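Local structure of beta-N-acetylhexosaminidase (Streptomyces plicatus, 1JAK) at residues A231-I236 / V247-D252; K190-L195 / Y313-G318; I49-D52 / A57-V60; V109-T112 / G118-H121; G368-G373 / V420-D425. The protein hydrolyses terminal non-reducing N-acetyl-D-hexosamine residues of beta-linked glycosides, as a family 20 glycoside hydrolase that uses substrate-assisted catalysis. One frame throughout, in Å; residues are numbered along the deposited sequence.

Contact 1. Residues A231-I236 / V247-D252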
# COMPACT_ATOMS: atom_id res chain seq x y z
N ALA A 231 -11.39 -18.49 1.63
CA ALA A 231 -10.80 -18.76 0.32
C ALA A 231 -10.51 -17.49 -0.46
O ALA A 231 -9.44 -17.34 -1.05
CB ALA A 231 -11.73 -19.67 -0.49
N GLU A 232 -11.47 -16.56 -0.47
CA GLU A 232 -11.26 -15.30 -1.18
C GLU A 232 -10.10 -14.54 -0.56
O GLU A 232 -9.28 -13.97 -1.27
CB GLU A 232 -12.52 -14.43 -1.12
CG GLU A 232 -13.61 -14.86 -2.07
CD GLU A 232 -14.83 -13.97 -1.99
OE1 GLU A 232 -15.42 -13.90 -0.90
OE2 GLU A 232 -15.18 -13.34 -3.01
N TYR A 233 -10.04 -14.53 0.77
CA TYR A 233 -8.97 -13.83 1.44
C TYR A 233 -7.62 -14.45 1.08
O TYR A 233 -6.65 -13.74 0.83
CB TYR A 233 -9.15 -13.88 2.96
CG TYR A 233 -8.15 -13.00 3.67
CD1 TYR A 233 -8.26 -11.61 3.61
CD2 TYR A 233 -7.06 -13.55 4.34
CE1 TYR A 233 -7.32 -10.79 4.20
CE2 TYR A 233 -6.10 -12.73 4.94
CZ TYR A 233 -6.24 -11.36 4.86
OH TYR A 233 -5.30 -10.53 5.43
N LYS A 234 -7.57 -15.78 1.05
CA LYS A 234 -6.34 -16.47 0.69
C LYS A 234 -5.90 -16.08 -0.72
O LYS A 234 -4.71 -15.93 -0.99
CB LYS A 234 -6.54 -17.99 0.76
CG LYS A 234 -6.86 -18.54 2.14
CD LYS A 234 -7.06 -20.05 2.07
CE LYS A 234 -7.61 -20.60 3.38
NZ LYS A 234 -7.85 -22.07 3.28
N GLU A 235 -6.87 -15.92 -1.61
CA GLU A 235 -6.58 -15.54 -3.00
C GLU A 235 -6.02 -14.12 -3.07
O GLU A 235 -5.13 -13.84 -3.86
CB GLU A 235 -7.85 -15.67 -3.85
CG GLU A 235 -7.72 -15.17 -5.29
CD GLU A 235 -6.59 -15.84 -6.08
OE1 GLU A 235 -6.09 -16.90 -5.67
OE2 GLU A 235 -6.22 -15.28 -7.14
N ILE A 236 -6.55 -13.22 -2.24
CA ILE A 236 -6.05 -11.86 -2.22
C ILE A 236 -4.59 -11.89 -1.74
O ILE A 236 -3.73 -11.22 -2.30
CB ILE A 236 -6.88 -10.96 -1.27
CG1 ILE A 236 -8.27 -10.73 -1.86
CG2 ILE A 236 -6.16 -9.62 -1.05
CD1 ILE A 236 -9.20 -9.88 -0.99
N VAL A 247 0.68 -8.83 2.95
CA VAL A 247 -0.61 -8.36 3.44
C VAL A 247 -0.63 -8.21 4.95
O VAL A 247 -0.30 -9.14 5.69
CB VAL A 247 -1.76 -9.31 3.01
CG1 VAL A 247 -3.08 -8.85 3.62
CG2 VAL A 247 -1.87 -9.33 1.49
N VAL A 248 -1.01 -7.01 5.40
CA VAL A 248 -1.12 -6.68 6.81
C VAL A 248 -2.60 -6.47 7.08
O VAL A 248 -3.16 -5.42 6.77
CB VAL A 248 -0.35 -5.38 7.14
CG1 VAL A 248 -0.50 -5.04 8.62
CG2 VAL A 248 1.12 -5.56 6.79
N PRO A 249 -3.27 -7.49 7.64
CA PRO A 249 -4.70 -7.37 7.93
C PRO A 249 -4.95 -6.60 9.22
O PRO A 249 -4.15 -6.66 10.15
CB PRO A 249 -5.14 -8.82 8.05
CG PRO A 249 -3.96 -9.42 8.78
CD PRO A 249 -2.77 -8.82 8.04
N GLU A 250 -6.06 -5.87 9.26
CA GLU A 250 -6.42 -5.12 10.46
C GLU A 250 -7.85 -5.41 10.91
O GLU A 250 -8.78 -5.37 10.10
CB GLU A 250 -6.31 -3.60 10.23
CG GLU A 250 -6.60 -2.78 11.51
CD GLU A 250 -6.83 -1.29 11.25
OE1 GLU A 250 -6.45 -0.81 10.16
OE2 GLU A 250 -7.37 -0.61 12.14
N ILE A 251 -7.99 -5.73 12.19
CA ILE A 251 -9.28 -5.92 12.82
C ILE A 251 -9.20 -4.86 13.91
O ILE A 251 -8.49 -5.03 14.91
CB ILE A 251 -9.44 -7.32 13.46
CG1 ILE A 251 -9.48 -8.38 12.36
CG2 ILE A 251 -10.72 -7.36 14.29
CD1 ILE A 251 -10.64 -8.23 11.39
N ASP A 252 -9.90 -3.75 13.70
CA ASP A 252 -9.86 -2.63 14.64
C ASP A 252 -10.54 -2.91 15.98
O ASP A 252 -11.66 -3.42 16.02
CB ASP A 252 -10.51 -1.41 13.98
CG ASP A 252 -9.92 -0.10 14.46
OD1 ASP A 252 -9.38 -0.06 15.59
OD2 ASP A 252 -10.00 0.90 13.71

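Contact 2. Residues K190-L195 / Y313-G318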
# COMPACT_ATOMS: atom_id res chain seq x y z
N LYS A 190 3.97 -3.56 1.06
CA LYS A 190 3.01 -4.02 2.04
C LYS A 190 1.63 -3.50 1.69
O LYS A 190 1.49 -2.37 1.21
CB LYS A 190 3.43 -3.57 3.45
CG LYS A 190 4.68 -4.33 3.92
CD LYS A 190 5.25 -3.78 5.20
CE LYS A 190 6.43 -4.63 5.68
NZ LYS A 190 7.61 -4.60 4.76
N LEU A 191 0.62 -4.34 1.89
CA LEU A 191 -0.76 -3.97 1.63
C LEU A 191 -1.53 -4.14 2.92
O LEU A 191 -1.75 -5.26 3.39
CB LEU A 191 -1.38 -4.86 0.54
CG LEU A 191 -2.86 -4.55 0.24
CD1 LEU A 191 -2.95 -3.22 -0.50
CD2 LEU A 191 -3.47 -5.67 -0.60
N HIS A 192 -1.93 -3.01 3.49
CA HIS A 192 -2.69 -2.98 4.74
C HIS A 192 -4.18 -3.00 4.37
O HIS A 192 -4.66 -2.15 3.63
CB HIS A 192 -2.31 -1.69 5.49
CG HIS A 192 -3.11 -1.42 6.73
ND1 HIS A 192 -2.98 -0.24 7.44
CD2 HIS A 192 -4.06 -2.14 7.37
CE1 HIS A 192 -3.83 -0.25 8.45
NE2 HIS A 192 -4.49 -1.39 8.44
N LEU A 193 -4.90 -4.01 4.86
CA LEU A 193 -6.32 -4.11 4.58
C LEU A 193 -7.11 -3.84 5.85
O LEU A 193 -6.94 -4.52 6.85
CB LEU A 193 -6.67 -5.51 4.05
CG LEU A 193 -6.13 -5.87 2.66
CD1 LEU A 193 -6.48 -7.32 2.32
CD2 LEU A 193 -6.73 -4.93 1.62
N HIS A 194 -7.98 -2.83 5.79
CA HIS A 194 -8.82 -2.46 6.93
C HIS A 194 -10.08 -3.32 6.76
O HIS A 194 -11.04 -2.92 6.09
CB HIS A 194 -9.16 -0.97 6.86
CG HIS A 194 -9.76 -0.42 8.12
ND1 HIS A 194 -9.00 -0.14 9.24
CD2 HIS A 194 -11.03 -0.07 8.42
CE1 HIS A 194 -9.79 0.35 10.18
NE2 HIS A 194 -11.03 0.40 9.71
N LEU A 195 -10.05 -4.51 7.36
CA LEU A 195 -11.11 -5.51 7.24
C LEU A 195 -12.36 -5.37 8.10
O LEU A 195 -13.33 -6.10 7.88
CB LEU A 195 -10.51 -6.90 7.48
CG LEU A 195 -9.42 -7.35 6.50
CD1 LEU A 195 -8.80 -8.64 7.01
CD2 LEU A 195 -10.02 -7.55 5.11
N TYR A 313 2.98 -9.51 10.28
CA TYR A 313 2.19 -8.57 11.08
C TYR A 313 0.69 -8.75 11.18
O TYR A 313 0.05 -9.31 10.29
CB TYR A 313 2.48 -7.16 10.56
CG TYR A 313 3.94 -6.93 10.27
CD1 TYR A 313 4.83 -6.62 11.30
CD2 TYR A 313 4.45 -7.07 8.98
CE1 TYR A 313 6.19 -6.46 11.05
CE2 TYR A 313 5.82 -6.91 8.72
CZ TYR A 313 6.68 -6.61 9.76
OH TYR A 313 8.02 -6.47 9.52
N LEU A 314 0.13 -8.25 12.28
CA LEU A 314 -1.30 -8.28 12.51
C LEU A 314 -1.63 -6.94 13.16
O LEU A 314 -1.13 -6.62 14.23
CB LEU A 314 -1.67 -9.44 13.45
CG LEU A 314 -3.14 -9.84 13.56
CD1 LEU A 314 -3.94 -8.75 14.25
CD2 LEU A 314 -3.68 -10.12 12.17
N HIS A 315 -2.46 -6.15 12.47
CA HIS A 315 -2.85 -4.81 12.92
C HIS A 315 -4.12 -4.89 13.78
O HIS A 315 -5.13 -5.42 13.33
CB HIS A 315 -3.11 -3.95 11.67
CG HIS A 315 -2.89 -2.48 11.86
ND1 HIS A 315 -3.52 -1.74 12.85
CD2 HIS A 315 -2.18 -1.59 11.13
CE1 HIS A 315 -3.20 -0.47 12.72
NE2 HIS A 315 -2.39 -0.35 11.68
N ILE A 316 -4.06 -4.37 15.01
CA ILE A 316 -5.23 -4.40 15.88
C ILE A 316 -5.89 -3.03 16.02
O ILE A 316 -6.78 -2.84 16.85
CB ILE A 316 -4.90 -4.95 17.30
CG1 ILE A 316 -3.84 -4.09 17.98
CG2 ILE A 316 -4.43 -6.40 17.19
CD1 ILE A 316 -3.52 -4.52 19.40
N GLY A 317 -5.47 -2.07 15.19
CA GLY A 317 -6.06 -0.74 15.22
C GLY A 317 -5.80 0.04 16.50
O GLY A 317 -4.64 0.28 16.85
N GLY A 318 -6.87 0.44 17.18
CA GLY A 318 -6.72 1.19 18.42
C GLY A 318 -7.03 2.68 18.30
O GLY A 318 -6.91 3.43 19.27
O HOH W 1 9.04 -4.87 7.52

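Contact 3. Residues I49-D52 / A57-V60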
# COMPACT_ATOMS: atom_id res chain seq x y z
N ILE A 49 12.60 -13.26 -23.34
CA ILE A 49 12.84 -12.88 -21.96
C ILE A 49 13.58 -14.06 -21.35
O ILE A 49 12.99 -15.13 -21.15
CB ILE A 49 11.53 -12.62 -21.19
CG1 ILE A 49 10.86 -11.35 -21.73
CG2 ILE A 49 11.80 -12.48 -19.70
CD1 ILE A 49 9.45 -11.13 -21.23
N ARG A 50 14.87 -13.88 -21.09
CA ARG A 50 15.70 -14.93 -20.52
C ARG A 50 15.71 -14.82 -19.00
O ARG A 50 15.97 -13.76 -18.45
CB ARG A 50 17.14 -14.79 -21.05
CG ARG A 50 18.15 -15.77 -20.45
CD ARG A 50 17.87 -17.21 -20.84
NE ARG A 50 19.06 -18.05 -20.71
CZ ARG A 50 19.63 -18.39 -19.56
NH1 ARG A 50 19.12 -17.97 -18.41
NH2 ARG A 50 20.72 -19.14 -19.56
N VAL A 51 15.40 -15.93 -18.33
CA VAL A 51 15.38 -15.98 -16.88
C VAL A 51 16.20 -17.16 -16.39
O VAL A 51 16.59 -18.03 -17.17
CB VAL A 51 13.94 -16.15 -16.35
CG1 VAL A 51 13.06 -15.00 -16.81
CG2 VAL A 51 13.36 -17.48 -16.83
N ASP A 52 16.47 -17.20 -15.09
CA ASP A 52 17.23 -18.31 -14.52
C ASP A 52 16.33 -19.53 -14.48
O ASP A 52 15.10 -19.41 -14.50
CB ASP A 52 17.70 -17.98 -13.10
CG ASP A 52 18.60 -16.76 -13.06
OD1 ASP A 52 19.51 -16.66 -13.92
OD2 ASP A 52 18.42 -15.92 -12.16
N ALA A 57 12.21 -17.17 -10.73
CA ALA A 57 12.72 -16.38 -11.84
C ALA A 57 11.70 -16.35 -12.98
O ALA A 57 11.34 -15.29 -13.49
CB ALA A 57 14.04 -16.94 -12.33
N ARG A 58 11.24 -17.53 -13.39
CA ARG A 58 10.26 -17.63 -14.47
C ARG A 58 8.99 -16.87 -14.12
O ARG A 58 8.32 -16.32 -14.99
CB ARG A 58 9.90 -19.09 -14.75
CG ARG A 58 10.97 -19.88 -15.50
CD ARG A 58 10.37 -21.15 -16.11
NE ARG A 58 11.34 -21.92 -16.86
CZ ARG A 58 12.39 -22.54 -16.32
NH1 ARG A 58 12.59 -22.48 -15.01
NH2 ARG A 58 13.22 -23.24 -17.09
N ARG A 59 8.66 -16.84 -12.83
CA ARG A 59 7.47 -16.16 -12.35
C ARG A 59 7.53 -14.67 -12.68
O ARG A 59 6.55 -14.08 -13.13
CB ARG A 59 7.33 -16.35 -10.85
CG ARG A 59 5.99 -15.97 -10.27
CD ARG A 59 5.48 -17.11 -9.39
NE ARG A 59 6.53 -17.60 -8.50
CZ ARG A 59 6.44 -18.71 -7.78
NH1 ARG A 59 5.35 -19.46 -7.84
NH2 ARG A 59 7.45 -19.08 -7.00
N VAL A 60 8.69 -14.06 -12.46
CA VAL A 60 8.85 -12.64 -12.74
C VAL A 60 8.88 -12.44 -14.25
O VAL A 60 8.39 -11.44 -14.77
CB VAL A 60 10.16 -12.08 -12.13
CG1 VAL A 60 10.25 -10.58 -12.41
CG2 VAL A 60 10.19 -12.36 -10.64

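Contact 4. Residues V109-T112 / G118-H121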
# COMPACT_ATOMS: atom_id res chain seq x y z
N VAL A 109 18.55 -5.45 -22.42
CA VAL A 109 18.29 -4.92 -21.09
C VAL A 109 18.48 -6.06 -20.11
O VAL A 109 17.94 -7.15 -20.29
CB VAL A 109 16.84 -4.39 -20.95
CG1 VAL A 109 16.53 -4.09 -19.49
CG2 VAL A 109 16.67 -3.13 -21.78
N THR A 110 19.28 -5.81 -19.08
CA THR A 110 19.53 -6.82 -18.07
C THR A 110 19.20 -6.28 -16.69
O THR A 110 19.68 -5.22 -16.29
CB THR A 110 21.01 -7.27 -18.06
OG1 THR A 110 21.34 -7.84 -19.33
CG2 THR A 110 21.24 -8.30 -16.97
N ILE A 111 18.35 -7.01 -15.98
CA ILE A 111 17.97 -6.64 -14.62
C ILE A 111 18.58 -7.69 -13.72
O ILE A 111 18.28 -8.88 -13.84
CB ILE A 111 16.44 -6.63 -14.44
CG1 ILE A 111 15.83 -5.53 -15.32
CG2 ILE A 111 16.08 -6.39 -12.97
CD1 ILE A 111 14.31 -5.51 -15.31
N THR A 112 19.46 -7.26 -12.82
CA THR A 112 20.13 -8.16 -11.90
C THR A 112 19.74 -7.86 -10.46
O THR A 112 19.65 -6.70 -10.07
CB THR A 112 21.67 -8.03 -12.03
OG1 THR A 112 22.05 -8.24 -13.40
CG2 THR A 112 22.36 -9.05 -11.15
N GLY A 118 13.61 -8.13 -6.08
CA GLY A 118 14.46 -7.14 -6.72
C GLY A 118 14.21 -7.10 -8.22
O GLY A 118 14.14 -6.03 -8.82
N LEU A 119 14.08 -8.28 -8.82
CA LEU A 119 13.81 -8.36 -10.26
C LEU A 119 12.46 -7.70 -10.53
O LEU A 119 12.30 -6.97 -11.50
CB LEU A 119 13.76 -9.83 -10.70
CG LEU A 119 15.04 -10.65 -10.59
CD1 LEU A 119 14.78 -12.07 -11.07
CD2 LEU A 119 16.14 -9.99 -11.41
N PHE A 120 11.50 -7.97 -9.65
CA PHE A 120 10.16 -7.42 -9.79
C PHE A 120 10.20 -5.89 -9.76
O PHE A 120 9.56 -5.22 -10.56
CB PHE A 120 9.27 -7.95 -8.65
CG PHE A 120 7.81 -7.64 -8.83
CD1 PHE A 120 7.02 -8.40 -9.68
CD2 PHE A 120 7.23 -6.58 -8.13
CE1 PHE A 120 5.67 -8.12 -9.83
CE2 PHE A 120 5.87 -6.29 -8.28
CZ PHE A 120 5.09 -7.06 -9.13
N HIS A 121 10.97 -5.34 -8.83
CA HIS A 121 11.10 -3.90 -8.72
C HIS A 121 11.79 -3.35 -9.97
O HIS A 121 11.45 -2.26 -10.44
CB HIS A 121 11.87 -3.54 -7.45
CG HIS A 121 11.12 -3.88 -6.20
ND1 HIS A 121 11.75 -4.14 -5.00
CD2 HIS A 121 9.80 -4.01 -5.96
CE1 HIS A 121 10.85 -4.42 -4.08
NE2 HIS A 121 9.65 -4.35 -4.64

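Contact 5. Residues G368-G373 / V420-D425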
# COMPACT_ATOMS: atom_id res chain seq x y z
N GLY A 368 -0.96 11.39 12.88
CA GLY A 368 -1.12 12.75 13.37
C GLY A 368 -0.92 13.79 12.28
O GLY A 368 -0.69 13.45 11.11
N LEU A 369 -1.00 15.07 12.65
CA LEU A 369 -0.87 16.17 11.70
C LEU A 369 0.12 17.22 12.19
O LEU A 369 0.61 17.13 13.32
CB LEU A 369 -2.24 16.84 11.51
CG LEU A 369 -3.45 16.03 11.03
CD1 LEU A 369 -3.87 15.00 12.07
CD2 LEU A 369 -4.61 16.99 10.77
N ASP A 370 0.42 18.21 11.36
CA ASP A 370 1.34 19.28 11.74
C ASP A 370 0.84 19.93 13.03
O ASP A 370 1.62 20.22 13.94
CB ASP A 370 1.38 20.38 10.67
CG ASP A 370 2.34 20.07 9.53
OD1 ASP A 370 2.85 18.93 9.44
OD2 ASP A 370 2.57 20.98 8.71
N ARG A 371 -0.47 20.14 13.09
CA ARG A 371 -1.12 20.80 14.23
C ARG A 371 -1.32 19.96 15.49
O ARG A 371 -1.74 20.49 16.52
CB ARG A 371 -2.48 21.34 13.78
CG ARG A 371 -3.52 20.24 13.62
CD ARG A 371 -4.69 20.70 12.77
NE ARG A 371 -5.77 19.72 12.77
CZ ARG A 371 -6.75 19.70 11.88
NH1 ARG A 371 -6.79 20.61 10.91
NH2 ARG A 371 -7.71 18.78 11.96
N THR A 372 -1.04 18.67 15.42
CA THR A 372 -1.22 17.80 16.58
C THR A 372 -0.47 18.36 17.79
O THR A 372 0.65 18.85 17.65
CB THR A 372 -0.74 16.37 16.25
OG1 THR A 372 -1.60 15.81 15.25
CG2 THR A 372 -0.76 15.48 17.49
N GLY A 373 -1.11 18.29 18.95
CA GLY A 373 -0.50 18.81 20.17
C GLY A 373 0.84 18.17 20.47
O GLY A 373 1.05 16.99 20.17
N VAL A 420 -0.95 18.03 -3.95
CA VAL A 420 0.15 17.15 -4.29
C VAL A 420 1.48 17.52 -3.64
O VAL A 420 2.18 16.64 -3.13
CB VAL A 420 0.32 17.08 -5.82
CG1 VAL A 420 1.41 16.08 -6.18
CG2 VAL A 420 -1.01 16.68 -6.45
N GLN A 421 1.85 18.80 -3.64
CA GLN A 421 3.12 19.17 -3.03
C GLN A 421 3.15 18.87 -1.54
O GLN A 421 4.13 18.32 -1.04
CB GLN A 421 3.45 20.65 -3.26
CG GLN A 421 4.76 21.05 -2.60
CD GLN A 421 5.24 22.44 -2.96
OE1 GLN A 421 4.56 23.19 -3.66
NE2 GLN A 421 6.42 22.80 -2.47
N ARG A 422 2.09 19.21 -0.82
CA ARG A 422 2.06 18.95 0.62
C ARG A 422 2.24 17.46 0.93
O ARG A 422 2.94 17.09 1.87
CB ARG A 422 0.75 19.44 1.24
CG ARG A 422 0.71 19.27 2.76
CD ARG A 422 -0.61 19.70 3.37
NE ARG A 422 -0.58 19.64 4.83
CZ ARG A 422 0.08 20.50 5.60
NH1 ARG A 422 0.77 21.50 5.06
NH2 ARG A 422 0.06 20.36 6.92
N SER A 423 1.60 16.61 0.13
CA SER A 423 1.69 15.17 0.34
C SER A 423 3.10 14.63 0.15
O SER A 423 3.50 13.67 0.82
CB SER A 423 0.73 14.46 -0.62
OG SER A 423 0.72 13.06 -0.39
N TYR A 424 3.86 15.25 -0.74
CA TYR A 424 5.22 14.82 -1.06
C TYR A 424 6.36 15.53 -0.34
O TYR A 424 7.37 14.91 0.03
CB TYR A 424 5.45 14.99 -2.57
CG TYR A 424 6.87 14.75 -3.04
CD1 TYR A 424 7.34 13.46 -3.29
CD2 TYR A 424 7.76 15.82 -3.23
CE1 TYR A 424 8.64 13.23 -3.72
CE2 TYR A 424 9.08 15.60 -3.66
CZ TYR A 424 9.51 14.31 -3.91
OH TYR A 424 10.79 14.08 -4.35
N ASP A 425 6.20 16.83 -0.12
CA ASP A 425 7.24 17.66 0.45
C ASP A 425 7.61 17.57 1.93
O ASP A 425 7.45 18.53 2.68
CB ASP A 425 6.94 19.12 0.09
CG ASP A 425 8.20 19.92 -0.20
OD1 ASP A 425 9.30 19.32 -0.23
OD2 ASP A 425 8.08 21.14 -0.41

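Contact 1. Residues A231-I236 / V247-D252
Tyr233 reaches from helix 230-242 to Val247 and Pro249 of strand 246-250, in the layer where an outer helix of the catalytic (beta/alpha)8 barrel packs against the strand that follows it. The ring bridges a wide gap, since the nearest alpha carbons, those of Tyr233 and Pro249, are 10.1 Å apart. With CG anti to the backbone N (chi1 -172°), the phenol is carried off the helix and its hydroxyl end leads into the barrel wall. Val247 meets it first: the two side chains come from opposite directions, and Val247 CG1 stands 3.3 Å from Tyr233 OH. The same methyl lies 4.2 Å from Tyr233 CZ, approaching the ring obliquely. Val248 faces the other side of the strand. Pro249 again turns toward the helix, its side chain crossing that of Tyr233 at about a right angle, and it offers the hydroxyl more than one carbon, with Pro249 CG 3.8 Å from Tyr233 OH. Pro249 has no N-H to give, and its carbonyl takes the backbone bond from His315, which joins strand 246-250 to strand 313-315. Glu250 points into the barrel, where its carboxylate bonds to His192, His194 and Trp350, the last a residue of the inhibitor pocket. Leu193 and Ile203 also touch Tyr233, so the phenol is buried among apolar groups. Packing is tightest at the hydroxyl, where Tyr233 OH lies just 3.1 Å from Pro249 CB.

Contact 2. Residues K190-L195 / Y313-G318
His192 and His315 lie on two parallel strands, 190-194 and 313-315, that flank strand 246-250 in the catalytic (beta/alpha)8 barrel; their alpha carbons are 8.4 Å apart, and the two segments meet through side chains across the barrel interior. The imidazoles lie nearly parallel, planes 17° apart, but are slid so far that they barely overlap, with centroids 4.5 Å apart. His315 CD2 sits over one face of the His192 ring, nearest its CE1 at 3.4 Å, while His192 NE2 lies over a face of His315. His192 CG is anti to the backbone N (chi1 174°), which brings the ring up to His315. Gly317 N donates to His315 ND1 over 3.1 Å, only 2° out of the ring plane, and His315 NE2 bonds to Gln365 OE1, fixing the rotation of the imidazole. Replacing His315 by an alanine takes the ring away, and Gly317 N and Gln365 OE1 would probably be left without a mate while a gap opens over the His192 face. Lys190 CE rests 3.8 Å from Tyr313 CE2. The lysine's main polar partner is Ala158 O; a water also joins Lys190 NZ, weakly, to Tyr313 OH. His315 lies about 7 Å from the bound inhibitor and meets the ring of the pocket residue Trp350, which makes the pair second-shell to the pocket. Carboxylates at both ring nitrogens, Glu444 at ND1, would tend to favour a protonated His192, whereas His315, accepting at ND1, probably carries its proton on NE2, so the pair may set a charged imidazole beside a neutral one.

Contact 3. Residues I49-D52 / A57-V60
Val51 and Ala57 supply the apolar part of this contact, with the aliphatic stem of Arg58 beside them. Val51 CB approaches Ala57 CB to 4.1 Å, and Val51 CG1 lies near the Ala57 carbonyl oxygen. With CG1 anti to the carbonyl carbon (chi1 -59°), Val51 CG2 falls between the backbone N and the carbonyl carbon and meets Arg58 CG at 3.6 Å, the two side chains crossing at about a right angle. Ala57 CB also tucks against Asp52, the residue after Val51, 3.9 Å from Asp52 CB and 3.5 Å from Asp52 O. These touches bring the end of strand 49-50 and the turn after it against the first part of helix 55-72, within the beta-alpha-beta unit that runs on to the parallel strand 78-79 in family 20 domain 2. No hydrogen bond passes between the segments, and the polar ends are engaged with other partners. The Arg58 guanidinium forms a salt bridge through NH2 with Asp53 OD1 in the connecting turn; its NH1 comes obliquely to Asp52 O, a long approach at 4.0 Å. Asp52 directs its carboxylate to strand 86-90, with OD1 in a salt bridge to Arg87 NH2 and OD2 bonded to Leu90 N. On the strand side, Arg50 NH1 makes a weak, bent bond to Val51 O, 2.8 Å long with an angle of 118° at the hydrogen. Ser54 OG, in the turn, receives the Ala57 amide.

Contact 4. Residues V109-T112 / G118-H121
Ile111 and Leu119 meet without any aromatic ring between them, for the flat side chains of helix 116-129 are engaged elsewhere. Phe120 points away from strand 108-113 and its ring meets those of Tyr63 and His244, with planes inclined at about 40° and 50°. The end of His121 also leads away, and its ring sits edge-to-face with Trp474 while ND1 bonds to Glu98 O. Because His244 and Trp474 belong to the catalytic domain, the helix is packed between that domain and the mixed sheet of domain 2. Strand 108-113 runs through a short turn into helix 116-129, which folds back over the sheet. Toward the sheet, the contact rests on one branch of each aliphatic chain. Ile111 CG2, anti to the backbone N, projects to 3.9 Å from Leu119 CD2 and 4.0 Å from Leu119 CA, so it lies against the helix backbone as well as the methyl. The same CD2 closes on Ile111 O at 3.4 Å and lies 4.3 Å from Thr112 C. The two side chains run at a slant to one another. Leu88 touches Ile111 and Leu90 touches Leu119, extending the apolar layer to strand 86-90. Thr112 OG1 bonds to Arg89 NH1. No hydrogen bond links the two segments here, so the contact rests on van der Waals packing and the burial of methyl groups.

Contact 5. Residues G368-G373 / V420-D425
Arg422 and Asp370 form a salt bridge between helix 420-424 and the loop that follows strand 363-366 of the barrel. The bond from Arg422 NH2 to Asp370 OD2 is weak, 3.1 Å long with 136° at the hydrogen; the two planes stand 65° apart. The arginine, extended from CG to NE with CG anti to its own N (chi1 -176°), comes from the opposite direction to the aspartate. Its stronger partner is Asp396 OD2, which also accepts the Asp370 amide; Asp370 OD1 in turn pairs with Arg397 NH2. A leucine in place of Arg422 would probably leave Asp396 without its arginine and Asp370 with Arg397 alone of the two. The loop is shaped by a type I turn from Leu369 to Thr372, with Leu369 N bonded almost straight to Thr372 OG1 at 2.8 Å. Within the loop, Leu369 CD2 lies over one face of the Arg371 guanidinium, toward its rim; between the segments little else is buried. The helix comes between strands 389-392 and 440-447, so two barrel connections are tied at the surface, Arg422 about 14 Å from the inhibitor. Two acids and two arginines form a charge network here, where solvent is likely to weaken each single pair.

How the contacts relate
From the N terminus, contact 3 closes first, folding a strand end back on helix 55-72. Contact 4 follows in series, doing the same for strand 108-113 and helix 116-129. The two touch where Val60 packs on Leu119, over the one mixed sheet of domain 2. In the catalytic domain, contact 2 closes a long loop between the second and fourth barrel strands, and contact 1 falls wholly within that loop, joining helix 230-242 to the third strand. They meet where strand 246-250 lies beside strand 190-194 in the barrel sheet. Contact 5 comes last, joining two later connections of the barrel; it lies on the opposite side of the chain's centre from contact 1, their centres about 29 Å apart. None of the contacts cross.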